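Local structure of IWS1 (2XPP) at residues K37-E42 and P79-I83. The protein probably acts as a transcription factor in RNA polymerase II regulation, and forms a complex with the elongation factor and histone chaperone Spt6. Residues are numbered along the deposited sequence.
Sequences KIENVE and PNIKI
Two helix beginnings pack here: residues 37-42, the first turn and a half or so of helix 36-48, lie against residues 79-83, where extended Pro79 and Asn80 (phi/psi -62/155, -47/138) lead into helical Ile81. N-cap Asn80 OD1 accepts from Lys82 N at 2.8 Å. The nearest CA pair is Val41 and Ile83, 6.4 Å. Lys37 lays its methylenes on Ile83 (m/t), CB 3.6 Å from CD1, while its ammonium salt-bridges Asp24 of helix 5-30. Ile38 points CA-CB sideways, but its t/p rotamer swings long CD1 to 4.1 Å from Ile83 CG1. Val41 (chi1 p), short enough to let the helices approach, sets CG1 4.3 Å from Ile83 CG1. Lys82, chi1-chi3 t, reaches across, NZ 3.5 Å from both Val41 CG1 and Ile38 CD1; Glu42 OE2 lies 4.1 Å from Lys82 NZ, beyond salt-bridge range. This packing belongs to the TFIIS N-terminal-type helical domain, shared with elongin A and Med26. Its chemistry is apolar contact flanked by two lysines, Lys37 paired to Asp24, Lys82 resting on Ile38 and Val41.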
loop_
_atom_site.group_PDB
_atom_site.type_symbol
_atom_site.label_atom_id
_atom_site.label_comp_id
_atom_site.label_asym_id
_atom_site.label_seq_id
_atom_site.Cartn_x
_atom_site.Cartn_y
_atom_site.Cartn_z
ATOM N N LYS A 37 -8.681 5.573 10.083
ATOM C CA LYS A 37 -7.396 5.700 9.393
ATOM C C LYS A 37 -6.795 7.052 9.640
ATOM O O LYS A 37 -5.600 7.186 9.979
ATOM C CB LYS A 37 -7.530 5.476 7.872
ATOM C CG LYS A 37 -7.833 4.021 7.519
ATOM C CD LYS A 37 -7.918 3.802 5.986
ATOM C CE LYS A 37 -8.947 4.714 5.328
ATOM N NZ LYS A 37 -10.305 4.453 5.860
ATOM N N ILE A 38 -7.611 8.071 9.468
ATOM C CA ILE A 38 -7.051 9.422 9.631
ATOM C C ILE A 38 -6.601 9.710 11.061
ATOM O O ILE A 38 -5.609 10.424 11.255
ATOM C CB ILE A 38 -8.019 10.484 9.026
ATOM C CG1 ILE A 38 -7.327 11.845 8.906
ATOM C CG2 ILE A 38 -9.268 10.629 9.823
ATOM C CD1 ILE A 38 -6.297 11.889 7.793
ATOM N N GLU A 39 -7.312 9.170 12.056
ATOM C CA GLU A 39 -6.999 9.442 13.463
ATOM C C GLU A 39 -5.731 8.685 13.915
ATOM O O GLU A 39 -5.119 9.026 14.942
ATOM C CB GLU A 39 -8.192 9.123 14.378
ATOM C CG GLU A 39 -9.352 10.122 14.179
ATOM C CD GLU A 39 -10.687 9.691 14.817
ATOM O OE1 GLU A 39 -10.775 8.552 15.321
ATOM O OE2 GLU A 39 -11.657 10.510 14.815
ATOM N N ASN A 40 -5.343 7.669 13.147
ATOM C CA ASN A 40 -4.256 6.781 13.574
ATOM C C ASN A 40 -3.054 6.782 12.643
ATOM O O ASN A 40 -2.013 6.207 12.984
ATOM C CB ASN A 40 -4.785 5.352 13.722
ATOM C CG ASN A 40 -5.665 5.192 14.931
ATOM O OD1 ASN A 40 -5.169 5.052 16.054
ATOM N ND2 ASN A 40 -6.974 5.262 14.739
ATOM N N VAL A 41 -3.201 7.360 11.457
ATOM C CA VAL A 41 -2.161 7.235 10.436
ATOM C C VAL A 41 -0.800 7.791 10.895
ATOM O O VAL A 41 0.240 7.195 10.546
ATOM C CB VAL A 41 -2.550 7.819 9.034
ATOM C CG1 VAL A 41 -2.746 9.340 9.044
ATOM C CG2 VAL A 41 -1.535 7.399 7.982
ATOM N N GLU A 42 -0.798 8.908 11.615
ATOM C CA GLU A 42 0.496 9.524 12.012
ATOM C C GLU A 42 1.247 8.604 12.966
ATOM O O GLU A 42 2.434 8.301 12.748
ATOM C CB GLU A 42 0.295 10.915 12.595
ATOM C CG GLU A 42 0.026 11.956 11.503
ATOM C CD GLU A 42 -0.089 13.428 12.023
ATOM O OE1 GLU A 42 -0.197 13.668 13.265
ATOM O OE2 GLU A 42 -0.074 14.358 11.171
ATOM N N PRO A 79 -9.289 7.165 0.199
ATOM C CA PRO A 79 -8.950 7.683 1.528
ATOM C C PRO A 79 -8.409 9.086 1.482
ATOM O O PRO A 79 -7.876 9.516 0.434
ATOM C CB PRO A 79 -7.838 6.748 2.015
ATOM C CG PRO A 79 -7.582 5.791 0.942
ATOM C CD PRO A 79 -8.501 5.982 -0.194
ATOM N N ASN A 80 -8.565 9.797 2.607
ATOM C CA ASN A 80 -8.075 11.157 2.768
ATOM C C ASN A 80 -6.627 11.281 2.287
ATOM O O ASN A 80 -5.815 10.362 2.510
ATOM C CB ASN A 80 -8.152 11.539 4.255
ATOM C CG ASN A 80 -7.857 12.946 4.495
ATOM O OD1 ASN A 80 -6.730 13.424 4.286
ATOM N ND2 ASN A 80 -8.891 13.699 4.962
ATOM N N ILE A 81 -6.345 12.374 1.580
ATOM C CA ILE A 81 -5.020 12.534 0.924
ATOM C C ILE A 81 -3.875 12.457 1.978
ATOM O O ILE A 81 -2.707 12.121 1.645
ATOM C CB ILE A 81 -4.972 13.855 0.080
ATOM C CG1 ILE A 81 -3.803 13.776 -0.941
ATOM C CG2 ILE A 81 -4.899 15.082 0.973
ATOM C CD1 ILE A 81 -3.713 14.926 -1.858
ATOM N N LYS A 82 -4.180 12.773 3.236
ATOM C CA LYS A 82 -3.099 12.691 4.258
ATOM C C LYS A 82 -2.638 11.240 4.427
ATOM O O LYS A 82 -1.428 10.960 4.587
ATOM C CB LYS A 82 -3.554 13.297 5.571
ATOM C CG LYS A 82 -2.602 12.991 6.737
ATOM C CD LYS A 82 -2.933 13.882 7.911
ATOM C CE LYS A 82 -2.488 13.285 9.238
ATOM N NZ LYS A 82 -3.654 12.636 9.984
ATOM N N ILE A 83 -3.586 10.296 4.362
ATOM C CA ILE A 83 -3.279 8.880 4.359
ATOM C C ILE A 83 -2.494 8.426 3.125
ATOM O O ILE A 83 -1.470 7.706 3.238
ATOM C CB ILE A 83 -4.567 8.027 4.482
ATOM C CG1 ILE A 83 -5.339 8.474 5.739
ATOM C CG2 ILE A 83 -4.210 6.518 4.398
ATOM C CD1 ILE A 83 -6.838 8.185 5.616
#